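Long-range contacts in Exo-alpha-sialidase (Clostridium perfringens, PDB 2VO8), which probably releases terminal sialic acid from glycans, and carries the cohesin module described here, which probably binds a dockerin partner in assembling toxin complexes: residues S12-N17 with E130-E135; E27-I32 with D93-K98; A44-E49 with I81-L86. All blocks are in the same frame, centred on the assembly; numbering follows the deposited sequence.

Contact 1 of 3, residues S12-N17 with E130-E135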
ATOM      1  N   SER A  12      -8.392  -1.532  -4.128  1.00 19.79           N
ATOM      2  CA  SER A  12      -7.219  -1.321  -3.225  1.00 18.68           C
ATOM      3  C   SER A  12      -7.661  -0.424  -2.071  1.00 19.19           C
ATOM      4  O   SER A  12      -8.597   0.361  -2.226  1.00 18.20           O
ATOM      5  CB  SER A  12      -6.029  -0.730  -3.981  1.00 19.24           C
ATOM      6  OG  SER A  12      -6.280   0.554  -4.521  1.00 15.28           O
ATOM      7  N   THR A  13      -6.980  -0.504  -0.930  1.00 17.48           N
ATOM      8  CA  THR A  13      -7.248   0.318   0.229  1.00 17.62           C
ATOM      9  C   THR A  13      -5.953   0.917   0.702  1.00 18.51           C
ATOM     10  O   THR A  13      -4.911   0.286   0.586  1.00 17.72           O
ATOM     11  CB  THR A  13      -7.896  -0.466   1.386  1.00 18.26           C
ATOM     12  OG1 THR A  13      -7.022  -1.528   1.831  1.00 17.33           O
ATOM     13  CG2 THR A  13      -9.268  -1.041   0.964  1.00 16.38           C
ATOM     14  N   ILE A  14      -6.023   2.170   1.139  1.00 18.66           N
ATOM     15  CA  ILE A  14      -4.908   2.790   1.887  1.00 19.26           C
ATOM     16  C   ILE A  14      -5.504   3.529   3.082  1.00 19.00           C
ATOM     17  O   ILE A  14      -6.403   4.344   2.908  1.00 18.97           O
ATOM     18  CB  ILE A  14      -4.007   3.668   0.970  1.00 18.81           C
ATOM     19  CG1 ILE A  14      -2.990   4.493   1.799  1.00 19.75           C
ATOM     20  CG2 ILE A  14      -4.775   4.565   0.004  1.00 21.74           C
ATOM     21  CD1 ILE A  14      -1.829   5.071   0.898  1.00 20.89           C
ATOM     22  N   LYS A  15      -5.008   3.225   4.272  1.00 18.09           N
ATOM     23  CA  LYS A  15      -5.500   3.776   5.532  1.00 19.13           C
ATOM     24  C   LYS A  15      -4.323   4.461   6.197  1.00 19.15           C
ATOM     25  O   LYS A  15      -3.248   3.879   6.336  1.00 18.19           O
ATOM     26  CB  LYS A  15      -6.122   2.749   6.452  1.00 19.84           C
ATOM     27  CG  LYS A  15      -7.466   2.218   5.972  1.00 19.83           C
ATOM     28  CD  LYS A  15      -8.172   1.326   7.018  1.00 20.69           C
ATOM     29  CE  LYS A  15      -7.460   0.030   7.267  1.00 20.32           C
ATOM     30  NZ  LYS A  15      -7.513  -0.898   6.104  1.00 15.58           N
ATOM     31  N   VAL A  16      -4.523   5.728   6.510  1.00 18.97           N
ATOM     32  CA  VAL A  16      -3.477   6.529   7.130  1.00 19.83           C
ATOM     33  C   VAL A  16      -4.144   7.671   7.877  1.00 19.64           C
ATOM     34  O   VAL A  16      -5.261   8.160   7.515  1.00 18.38           O
ATOM     35  CB  VAL A  16      -2.454   7.031   6.044  1.00 20.42           C
ATOM     36  CG1 VAL A  16      -3.135   7.752   5.006  1.00 22.01           C
ATOM     37  CG2 VAL A  16      -1.292   7.933   6.662  1.00 19.06           C
ATOM     38  N   ASN A  17      -3.497   8.116   8.939  1.00 19.36           N
ATOM     39  CA  ASN A  17      -4.023   9.207   9.720  1.00 19.76           C
ATOM     40  C   ASN A  17      -4.032  10.448   8.810  1.00 20.09           C
ATOM     41  O   ASN A  17      -3.216  10.562   7.902  1.00 20.87           O
ATOM     42  CB  ASN A  17      -3.141   9.516  10.951  1.00 19.88           C
ATOM     43  CG  ASN A  17      -3.176   8.422  12.015  1.00 20.58           C
ATOM     44  OD1 ASN A  17      -4.161   7.674  12.157  1.00 15.37           O
ATOM     45  ND2 ASN A  17      -2.091   8.366  12.806  1.00 17.41           N
ATOM     46  N   GLU A 130      -9.250  -1.498  -8.385  1.00 21.48           N
ATOM     47  CA  GLU A 130      -9.422  -0.038  -8.426  1.00 22.57           C
ATOM     48  C   GLU A 130      -8.289   0.613  -7.623  1.00 21.76           C
ATOM     49  O   GLU A 130      -7.912   0.106  -6.569  1.00 21.73           O
ATOM     50  CB  GLU A 130     -10.744   0.348  -7.834  1.00 22.78           C
ATOM     51  CG  GLU A 130     -11.905   0.091  -8.779  1.00 25.12           C
ATOM     52  CD  GLU A 130     -13.164   0.843  -8.390  1.00 26.38           C
ATOM     53  OE1 GLU A 130     -13.084   1.902  -7.708  1.00 33.16           O
ATOM     54  OE2 GLU A 130     -14.266   0.341  -8.742  1.00 31.94           O
ATOM     55  N   LEU A 131      -7.785   1.726  -8.150  1.00 21.53           N
ATOM     56  CA  LEU A 131      -6.730   2.486  -7.496  1.00 20.90           C
ATOM     57  C   LEU A 131      -7.248   3.268  -6.280  1.00 19.97           C
ATOM     58  O   LEU A 131      -8.433   3.375  -6.020  1.00 19.97           O
ATOM     59  CB  LEU A 131      -6.033   3.392  -8.524  1.00 20.51           C
ATOM     60  CG  LEU A 131      -5.507   2.683  -9.775  1.00 19.48           C
ATOM     61  CD1 LEU A 131      -4.792   3.627 -10.771  1.00 17.05           C
ATOM     62  CD2 LEU A 131      -4.590   1.505  -9.355  1.00 19.82           C
ATOM     63  N   SER A 132      -6.330   3.805  -5.484  1.00 19.52           N
ATOM     64  CA  SER A 132      -6.736   4.554  -4.308  1.00 20.06           C
ATOM     65  C   SER A 132      -5.602   5.535  -3.908  1.00 19.98           C
ATOM     66  O   SER A 132      -4.451   5.336  -4.284  1.00 19.29           O
ATOM     67  CB  SER A 132      -7.127   3.646  -3.144  1.00 21.21           C
ATOM     68  OG  SER A 132      -6.046   2.769  -2.779  1.00 19.73           O
ATOM     69  N   SER A 133      -5.972   6.564  -3.154  1.00 20.16           N
ATOM     70  CA  SER A 133      -4.989   7.440  -2.501  1.00 20.64           C
ATOM     71  C   SER A 133      -5.575   8.010  -1.247  1.00 20.84           C
ATOM     72  O   SER A 133      -6.766   7.904  -1.007  1.00 21.08           O
ATOM     73  CB  SER A 133      -4.492   8.556  -3.428  1.00 19.76           C
ATOM     74  OG  SER A 133      -5.529   9.485  -3.688  1.00 22.44           O
ATOM     75  N   LYS A 134      -4.727   8.649  -0.444  1.00 21.73           N
ATOM     76  CA  LYS A 134      -5.137   9.276   0.794  1.00 20.89           C
ATOM     77  C   LYS A 134      -4.293  10.559   0.953  1.00 21.02           C
ATOM     78  O   LYS A 134      -3.104  10.561   0.600  1.00 20.32           O
ATOM     79  CB  LYS A 134      -4.917   8.308   1.966  1.00 22.31           C
ATOM     80  CG  LYS A 134      -4.924   8.887   3.381  1.00 25.52           C
ATOM     81  CD  LYS A 134      -6.242   9.318   3.885  1.00 28.49           C
ATOM     82  CE  LYS A 134      -6.061  10.001   5.265  1.00 28.24           C
ATOM     83  NZ  LYS A 134      -7.159   9.579   6.155  1.00 30.53           N
ATOM     84  N   GLU A 135      -4.951  11.627   1.405  1.00 20.38           N
ATOM     85  CA  GLU A 135      -4.276  12.909   1.687  1.00 19.86           C
ATOM     86  C   GLU A 135      -3.938  12.992   3.155  1.00 19.00           C
ATOM     87  O   GLU A 135      -4.723  12.617   4.005  1.00 19.47           O
ATOM     88  CB  GLU A 135      -5.131  14.125   1.297  1.00 20.99           C
ATOM     89  CG  GLU A 135      -5.674  14.066  -0.076  1.00 22.71           C
ATOM     90  CD  GLU A 135      -6.647  15.200  -0.383  1.00 21.96           C
ATOM     91  OE1 GLU A 135      -7.135  15.830   0.570  1.00 28.37           O
ATOM     92  OE2 GLU A 135      -6.881  15.417  -1.580  1.00 26.51           O
TER
HETATM   93  O   HOH W   1      -9.910   1.329  -4.647  1.00 21.43           O

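Contact 2 of 3, residues E27-I32 with D93-K98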
ATOM      1  N   GLU A  27       2.398   5.007   9.969  1.00 19.66           N
ATOM      2  CA  GLU A  27       2.135   3.865   9.086  0.50 20.16           C
ATOM      3  C   GLU A  27       1.070   4.230   8.005  1.00 19.04           C
ATOM      4  O   GLU A  27       0.037   4.773   8.398  1.00 21.16           O
ATOM      5  CB  GLU A  27       1.581   2.694   9.971  0.50 20.50           C
ATOM      6  CG  GLU A  27       2.692   1.824  10.703  0.50 22.90           C
ATOM      7  CD  GLU A  27       3.078   2.242  12.160  0.50 23.84           C
ATOM      8  OE1 GLU A  27       4.109   1.751  12.667  0.50 25.96           O
ATOM      9  OE2 GLU A  27       2.375   3.023  12.833  0.50 29.78           O
ATOM     10  N   ALA A  28       1.306   3.957   6.727  1.00 18.71           N
ATOM     11  CA  ALA A  28       0.214   3.778   5.782  1.00 18.68           C
ATOM     12  C   ALA A  28      -0.062   2.297   5.568  1.00 18.48           C
ATOM     13  O   ALA A  28       0.858   1.517   5.316  1.00 19.27           O
ATOM     14  CB  ALA A  28       0.540   4.454   4.460  1.00 17.84           C
ATOM     15  N   ILE A  29      -1.332   1.918   5.670  1.00 18.42           N
ATOM     16  CA  ILE A  29      -1.721   0.514   5.645  1.00 19.52           C
ATOM     17  C   ILE A  29      -2.402   0.157   4.327  1.00 19.69           C
ATOM     18  O   ILE A  29      -3.500   0.631   4.035  1.00 18.70           O
ATOM     19  CB  ILE A  29      -2.666   0.169   6.810  1.00 19.49           C
ATOM     20  CG1 ILE A  29      -1.987   0.457   8.150  1.00 22.48           C
ATOM     21  CG2 ILE A  29      -3.103  -1.286   6.730  1.00 20.78           C
ATOM     22  CD1 ILE A  29      -2.903   0.302   9.345  1.00 22.75           C
ATOM     23  N   LEU A  30      -1.741  -0.682   3.538  1.00 18.38           N
ATOM     24  CA  LEU A  30      -2.215  -1.023   2.211  1.00 18.00           C
ATOM     25  C   LEU A  30      -2.995  -2.344   2.233  1.00 18.55           C
ATOM     26  O   LEU A  30      -2.576  -3.313   2.864  1.00 17.46           O
ATOM     27  CB  LEU A  30      -1.098  -1.117   1.223  1.00 16.97           C
ATOM     28  CG  LEU A  30       0.036  -0.094   1.269  1.00 18.39           C
ATOM     29  CD1 LEU A  30       0.936  -0.335   0.068  1.00 17.08           C
ATOM     30  CD2 LEU A  30      -0.626   1.318   1.238  1.00 17.03           C
ATOM     31  N   GLY A  31      -4.147  -2.373   1.574  1.00 18.71           N
ATOM     32  CA  GLY A  31      -4.939  -3.613   1.578  1.00 18.76           C
ATOM     33  C   GLY A  31      -5.825  -3.772   0.368  1.00 17.91           C
ATOM     34  O   GLY A  31      -5.606  -3.147  -0.669  1.00 16.15           O
ATOM     35  N   ILE A  32      -6.798  -4.665   0.525  1.00 18.94           N
ATOM     36  CA  ILE A  32      -7.819  -4.916  -0.514  1.00 20.16           C
ATOM     37  C   ILE A  32      -9.190  -4.897   0.155  1.00 19.42           C
ATOM     38  O   ILE A  32      -9.298  -5.025   1.396  1.00 19.39           O
ATOM     39  CB  ILE A  32      -7.532  -6.248  -1.262  1.00 19.29           C
ATOM     40  CG1 ILE A  32      -7.493  -7.453  -0.315  1.00 19.27           C
ATOM     41  CG2 ILE A  32      -6.224  -6.176  -2.108  1.00 18.25           C
ATOM     42  CD1 ILE A  32      -7.438  -8.796  -1.081  1.00 21.44           C
ATOM     43  N   ASP A  93     -11.074  -8.784   2.341  1.00 24.47           N
ATOM     44  CA  ASP A  93     -11.010  -7.398   2.906  1.00 25.01           C
ATOM     45  C   ASP A  93      -9.771  -7.195   3.781  1.00 23.70           C
ATOM     46  O   ASP A  93      -9.760  -6.327   4.679  1.00 24.13           O
ATOM     47  CB  ASP A  93     -12.286  -7.122   3.702  1.00 24.12           C
ATOM     48  CG  ASP A  93     -13.490  -6.736   2.797  1.00 24.63           C
ATOM     49  OD1 ASP A  93     -13.499  -6.955   1.579  1.00 29.96           O
ATOM     50  OD2 ASP A  93     -14.450  -6.203   3.340  1.00 27.78           O
ATOM     51  N   SER A  94      -8.736  -7.983   3.519  1.00 23.90           N
ATOM     52  CA  SER A  94      -7.552  -7.981   4.380  1.00 23.85           C
ATOM     53  C   SER A  94      -6.624  -6.766   4.155  1.00 22.46           C
ATOM     54  O   SER A  94      -6.511  -6.255   3.074  1.00 21.29           O
ATOM     55  CB  SER A  94      -6.714  -9.291   4.325  1.00 25.00           C
ATOM     56  OG  SER A  94      -6.941 -10.109   3.186  1.00 30.22           O
ATOM     57  N   ASP A  95      -5.946  -6.387   5.229  1.00 22.01           N
ATOM     58  CA  ASP A  95      -4.822  -5.486   5.185  1.00 21.60           C
ATOM     59  C   ASP A  95      -3.556  -6.327   4.927  1.00 20.69           C
ATOM     60  O   ASP A  95      -3.397  -7.446   5.484  1.00 18.91           O
ATOM     61  CB  ASP A  95      -4.760  -4.671   6.480  1.00 21.09           C
ATOM     62  CG  ASP A  95      -5.945  -3.691   6.611  1.00 23.86           C
ATOM     63  OD1 ASP A  95      -6.671  -3.517   5.631  1.00 25.94           O
ATOM     64  OD2 ASP A  95      -6.132  -3.105   7.679  1.00 21.68           O
ATOM     65  N   LEU A  96      -2.710  -5.817   4.037  1.00 20.41           N
ATOM     66  CA  LEU A  96      -1.605  -6.586   3.474  1.00 20.38           C
ATOM     67  C   LEU A  96      -0.192  -6.033   3.786  1.00 20.00           C
ATOM     68  O   LEU A  96       0.741  -6.805   3.992  1.00 19.74           O
ATOM     69  CB  LEU A  96      -1.776  -6.706   1.966  1.00 20.56           C
ATOM     70  CG  LEU A  96      -3.001  -7.467   1.460  1.00 20.19           C
ATOM     71  CD1 LEU A  96      -3.012  -7.525  -0.036  1.00 19.89           C
ATOM     72  CD2 LEU A  96      -2.982  -8.917   2.032  1.00 20.15           C
ATOM     73  N   VAL A  97      -0.049  -4.710   3.826  1.00 19.41           N
ATOM     74  CA  VAL A  97       1.283  -4.094   3.889  1.00 20.20           C
ATOM     75  C   VAL A  97       1.259  -2.879   4.823  1.00 20.27           C
ATOM     76  O   VAL A  97       0.269  -2.139   4.846  1.00 18.84           O
ATOM     77  CB  VAL A  97       1.758  -3.621   2.513  1.00 18.94           C
ATOM     78  CG1 VAL A  97       3.233  -2.950   2.641  1.00 19.19           C
ATOM     79  CG2 VAL A  97       1.689  -4.723   1.479  1.00 19.22           C
ATOM     80  N   LYS A  98       2.330  -2.722   5.612  1.00 20.56           N
ATOM     81  CA  LYS A  98       2.558  -1.536   6.458  1.00 21.35           C
ATOM     82  C   LYS A  98       3.703  -0.764   5.811  1.00 19.92           C
ATOM     83  O   LYS A  98       4.797  -1.308   5.665  1.00 17.72           O
ATOM     84  CB  LYS A  98       3.031  -1.951   7.848  1.00 22.91           C
ATOM     85  CG  LYS A  98       2.073  -2.798   8.662  1.00 24.77           C
ATOM     86  CD  LYS A  98       2.570  -2.973  10.108  1.00 24.98           C
ATOM     87  CE  LYS A  98       3.016  -4.388  10.494  1.00 28.91           C
ATOM     88  NZ  LYS A  98       2.769  -4.512  11.985  1.00 27.28           N
TER
HETATM   89  O   HOH W   2      -8.232  -3.386   3.434  1.00 15.11           O

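Contact 3 of 3, residues A44-E49 with I81-L86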
ATOM      1  N   ALA A  44      -0.563  -9.886  -4.266  1.00 19.18           N
ATOM      2  CA  ALA A  44      -0.966  -8.553  -4.746  1.00 19.40           C
ATOM      3  C   ALA A  44       0.285  -7.773  -5.157  1.00 19.56           C
ATOM      4  O   ALA A  44       1.433  -8.148  -4.805  1.00 19.34           O
ATOM      5  CB  ALA A  44      -1.791  -7.849  -3.727  1.00 18.25           C
ATOM      6  N   GLU A  45       0.075  -6.691  -5.899  1.00 20.29           N
ATOM      7  CA  GLU A  45       1.167  -5.804  -6.285  1.00 20.11           C
ATOM      8  C   GLU A  45       0.707  -4.351  -6.326  1.00 19.93           C
ATOM      9  O   GLU A  45      -0.256  -4.013  -7.016  1.00 18.36           O
ATOM     10  CB  GLU A  45       1.737  -6.214  -7.644  1.00 20.68           C
ATOM     11  CG  GLU A  45       2.611  -5.155  -8.296  1.00 22.04           C
ATOM     12  CD  GLU A  45       3.238  -5.634  -9.590  1.00 24.21           C
ATOM     13  OE1 GLU A  45       3.041  -6.814  -9.947  1.00 29.53           O
ATOM     14  OE2 GLU A  45       3.928  -4.829 -10.252  1.00 26.57           O
ATOM     15  N   TYR A  46       1.400  -3.494  -5.585  1.00 18.91           N
ATOM     16  CA  TYR A  46       1.168  -2.056  -5.655  1.00 19.34           C
ATOM     17  C   TYR A  46       2.334  -1.342  -6.331  1.00 19.77           C
ATOM     18  O   TYR A  46       3.449  -1.861  -6.378  1.00 19.51           O
ATOM     19  CB  TYR A  46       0.939  -1.481  -4.255  1.00 18.43           C
ATOM     20  CG  TYR A  46      -0.124  -2.206  -3.462  1.00 20.07           C
ATOM     21  CD1 TYR A  46      -1.473  -1.970  -3.692  1.00 18.74           C
ATOM     22  CD2 TYR A  46       0.221  -3.127  -2.483  1.00 18.91           C
ATOM     23  CE1 TYR A  46      -2.448  -2.631  -2.969  1.00 20.14           C
ATOM     24  CE2 TYR A  46      -0.746  -3.794  -1.754  1.00 18.20           C
ATOM     25  CZ  TYR A  46      -2.079  -3.541  -2.001  1.00 18.41           C
ATOM     26  OH  TYR A  46      -3.046  -4.202  -1.280  1.00 19.90           O
ATOM     27  N   LEU A  47       2.068  -0.149  -6.853  1.00 19.68           N
ATOM     28  CA  LEU A  47       3.093   0.849  -7.021  1.00 20.64           C
ATOM     29  C   LEU A  47       2.627   1.976  -6.109  1.00 20.45           C
ATOM     30  O   LEU A  47       1.570   2.587  -6.319  1.00 19.29           O
ATOM     31  CB  LEU A  47       3.384   1.259  -8.468  1.00 20.63           C
ATOM     32  CG  LEU A  47       4.631   2.185  -8.490  1.00 21.39           C
ATOM     33  CD1 LEU A  47       5.960   1.458  -8.380  1.00 23.29           C
ATOM     34  CD2 LEU A  47       4.607   3.169  -9.670  1.00 24.05           C
ATOM     35  N   PHE A  48       3.409   2.153  -5.040  1.00 19.54           N
ATOM     36  CA  PHE A  48       3.104   3.078  -3.950  1.00 19.77           C
ATOM     37  C   PHE A  48       3.841   4.381  -4.230  1.00 19.27           C
ATOM     38  O   PHE A  48       5.031   4.361  -4.465  1.00 19.13           O
ATOM     39  CB  PHE A  48       3.571   2.532  -2.610  1.00 18.05           C
ATOM     40  CG  PHE A  48       3.403   3.512  -1.462  1.00 18.42           C
ATOM     41  CD1 PHE A  48       2.182   3.686  -0.833  1.00 18.10           C
ATOM     42  CD2 PHE A  48       4.477   4.276  -1.026  1.00 18.91           C
ATOM     43  CE1 PHE A  48       2.029   4.575   0.210  1.00 18.12           C
ATOM     44  CE2 PHE A  48       4.333   5.130   0.015  1.00 16.46           C
ATOM     45  CZ  PHE A  48       3.141   5.294   0.645  1.00 18.80           C
ATOM     46  N   GLU A  49       3.130   5.499  -4.222  1.00 19.80           N
ATOM     47  CA  GLU A  49       3.750   6.791  -4.589  1.00 19.63           C
ATOM     48  C   GLU A  49       3.605   7.776  -3.456  1.00 18.28           C
ATOM     49  O   GLU A  49       2.607   7.803  -2.724  1.00 17.70           O
ATOM     50  CB  GLU A  49       3.168   7.312  -5.906  1.00 20.38           C
ATOM     51  CG  GLU A  49       3.545   6.403  -7.073  1.00 22.49           C
ATOM     52  CD  GLU A  49       3.517   7.102  -8.398  1.00 21.87           C
ATOM     53  OE1 GLU A  49       3.898   8.303  -8.457  1.00 22.32           O
ATOM     54  OE2 GLU A  49       3.158   6.443  -9.402  1.00 23.00           O
ATOM     55  N   ILE A  81       5.874  -2.818  -4.808  1.00 20.16           N
ATOM     56  CA  ILE A  81       5.587  -3.648  -3.635  1.00 19.96           C
ATOM     57  C   ILE A  81       4.882  -4.919  -4.102  1.00 21.42           C
ATOM     58  O   ILE A  81       3.828  -4.846  -4.757  1.00 19.94           O
ATOM     59  CB  ILE A  81       4.733  -2.943  -2.598  1.00 20.48           C
ATOM     60  CG1 ILE A  81       5.384  -1.610  -2.179  1.00 18.48           C
ATOM     61  CG2 ILE A  81       4.420  -3.882  -1.405  1.00 20.07           C
ATOM     62  CD1 ILE A  81       4.654  -0.931  -1.177  1.00 18.31           C
ATOM     63  N   LEU A  82       5.529  -6.069  -3.833  1.00 20.68           N
ATOM     64  CA  LEU A  82       4.967  -7.391  -4.166  1.00 22.04           C
ATOM     65  C   LEU A  82       4.623  -8.060  -2.853  1.00 22.23           C
ATOM     66  O   LEU A  82       5.526  -8.230  -1.992  1.00 21.18           O
ATOM     67  CB  LEU A  82       5.993  -8.246  -4.926  1.00 23.43           C
ATOM     68  CG  LEU A  82       6.530  -7.688  -6.243  1.00 25.74           C
ATOM     69  CD1 LEU A  82       7.570  -8.621  -6.942  1.00 27.70           C
ATOM     70  CD2 LEU A  82       5.395  -7.405  -7.196  1.00 26.49           C
ATOM     71  N   VAL A  83       3.345  -8.429  -2.691  1.00 21.50           N
ATOM     72  CA  VAL A  83       2.806  -9.140  -1.528  1.00 22.12           C
ATOM     73  C   VAL A  83       2.455 -10.555  -2.022  1.00 22.40           C
ATOM     74  O   VAL A  83       1.776 -10.701  -3.021  1.00 20.69           O
ATOM     75  CB  VAL A  83       1.428  -8.626  -0.973  1.00 24.95           C
ATOM     76  CG1 VAL A  83       1.225  -9.142   0.434  1.00 25.43           C
ATOM     77  CG2 VAL A  83       1.217  -7.105  -1.036  1.00 25.60           C
ATOM     78  N   ALA A  84       2.896 -11.588  -1.316  1.00 21.61           N
ATOM     79  CA  ALA A  84       2.565 -12.979  -1.720  1.00 22.18           C
ATOM     80  C   ALA A  84       2.151 -13.804  -0.513  1.00 21.63           C
ATOM     81  O   ALA A  84       2.707 -13.696   0.595  1.00 20.42           O
ATOM     82  CB  ALA A  84       3.722 -13.634  -2.478  1.00 23.02           C
ATOM     83  N   SER A  85       1.138 -14.649  -0.727  1.00 22.11           N
ATOM     84  CA  SER A  85       0.703 -15.573   0.280  1.00 21.38           C
ATOM     85  C   SER A  85       1.811 -16.603   0.521  1.00 20.69           C
ATOM     86  O   SER A  85       2.496 -17.001  -0.419  1.00 20.67           O
ATOM     87  CB  SER A  85      -0.529 -16.341  -0.206  1.00 21.32           C
ATOM     88  OG  SER A  85      -1.019 -17.145   0.840  1.00 24.21           O
ATOM     89  N   LEU A  86       1.901 -17.063   1.753  1.00 20.94           N
ATOM     90  CA  LEU A  86       2.791 -18.146   2.107  1.00 21.16           C
ATOM     91  C   LEU A  86       2.085 -19.511   1.998  1.00 21.76           C
ATOM     92  O   LEU A  86       2.701 -20.572   2.233  1.00 21.29           O
ATOM     93  CB  LEU A  86       3.317 -17.912   3.526  1.00 21.12           C
ATOM     94  CG  LEU A  86       4.258 -16.712   3.628  1.00 18.53           C
ATOM     95  CD1 LEU A  86       4.745 -16.568   5.071  1.00 19.71           C
ATOM     96  CD2 LEU A  86       5.428 -16.748   2.679  1.00 19.08           C
TER

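Contact 1 of 3, residues S12-N17 with E130-E135
Ser12 and Ile14 face Ser132 and Lys134 across two strands that run parallel, 14° apart, with axes no closer than 6.3 Å; the backbone bond joining them here is Ser12 N to Glu130 O at 3.0 Å. Side chains span the rest of the gap. With OG held between its own backbone N and carbonyl carbon (chi1 63°), Ser12 points its hydroxyl at Glu130 O, 2.7 Å from OG, in the carbonyl plane and on a lone pair. Glu130 O thus receives two donors from one residue. The same Ser12 OG accepts from Ser132 OG at 2.8 Å, making a short relay of hydroxyls. A water sits in hydrogen-bonding range of Ser12 O and Leu131 O, beside this relay. Further along, the CG2 methyl of Ile14 rests 3.5 Å from Ser132 OG. At the far end the Lys134 chain, bent at chi2 and chi4, runs forward along the strand, and NZ donates to Val16 O at 2.7 Å, nearly along the C=O axis, while Asp18 forms a salt bridge with the same ammonium. The first and last strands of the cohesin module are therefore joined by one backbone bond supplemented by hydroxyls and an ammonium, with the Ile14 methyl packed between and the buried Ser12 OG satisfied as both donor and acceptor.

Contact 2 of 3, residues E27-I32 with D93-K98
Leu30 O takes two backbone donors at once, Leu96 N at 2.8 Å and Val97 N at 3.0 Å, and this shared carbonyl is the centre of the irregularity. On the return path Leu30 N binds Val97 O, and beyond the irregularity Ile32 N reaches Ser94 O in a nearly straight bond (168° at the hydrogen). A water bound to Ile32 O and to Asp95 OD1, 2.7 Å from the latter, adds a bridge at this end; Asp95 OD1 is also held in a salt bridge by Lys15 of the neighbouring strand.

Having no side chain, Gly31 lets the strands come near: its CA is 4.1 Å from Asp95 CA, and Ser94 O also closes in on it. Next to it, on the face shared with Asp95, the CG2 methyl of Ile29 rests against the Asp95 side chain, 3.7 Å from OD2, the two chains crossing at a slant. On the face of Leu30 and Val97 their CB atoms meet at 4.0 Å; beyond the bulge Ile32 CG2 touches Leu96 CD1. Both pairs cross at a similar slant and continue into the core formed with Tyr46, Ile81 and Val83.

Two consecutive residues, Leu96 and Val97, opposite the single Leu30 define a classic beta bulge, and the psi of -36° at Leu96 supplies the backbone turn it needs. The bulge shifts the register by one residue between antiparallel strands 26-33 and 95-103 of the cohesin beta sandwich.

Contact 3 of 3, residues A44-E49 with I81-L86
Tyr46 and Ile81 form a hydrogen-bonded antiparallel pair, and the tyrosine side chain can be followed from there into the core. Its CB stands 4.4 Å from Ile81 CB. With chi1 at -52°, CG lies beside the backbone N and anti to the carbonyl carbon. The CG2 methyl of Ile81 then comes to the ring's edge, near its plane. Farther out, CE2 meets Val83 CG2 at 3.9 Å, an oblique approach, while CE1 on the other edge packs on Ser12. At the tip, OH makes a weak hydrogen bond to Gly31 O.

The neighbouring side chains extend this apolar surface. Val83 CG2 also reaches Ala44 CB, at 4.1 Å, so one methyl serves two residues of the opposing strand. Beyond the tyrosine, Ile81 CD1 presses on Phe48 CB at 3.9 Å.

Behind these side chains the backbones pair regularly, Ala44 with Val83 and Tyr46 with Ile81, each through two reciprocal hydrogen bonds. Between those pairs the hydrogen on Glu45 CA points to Ile81 O, 3.2 Å from CA. On the other face the side chains of Glu45 and Leu82 run alongside each other in the same direction: the glutamate is extended, and its CG and OE1 each run past Leu82 CD2 at 3.7 Å.

The two faces thus differ in chemistry. Ala44, Tyr46, Phe48, Ile81 and Val83 turn hydrocarbon to the buried interior, where the tyrosine hydroxyl has a weak bond to a backbone carbonyl, and the outer face pairs a carboxylate chain with an exposed leucine.

How the contacts relate
From the N terminus, the chain enters contact 1 with strand 10-15, and that loop stays open until strand 126-139, near the C-terminal end, closes it. Strand 26-33 opens contact 2, which strand 95-103 closes. Strand 41-49 opens contact 3, and strand 78-85 closes it first of all. The three loops are therefore nested, contact 3 inside contact 2 inside contact 1, and none crosses another. Contacts 1 and 2 adjoin in one sheet, since strands 10-15 and 26-33 pair directly, with Lys15 and Ile29 hydrogen-bonded through their backbones. Contact 3 packs against both across the sandwich interior: Phe48 touches Ile14, and Val83 touches Val97.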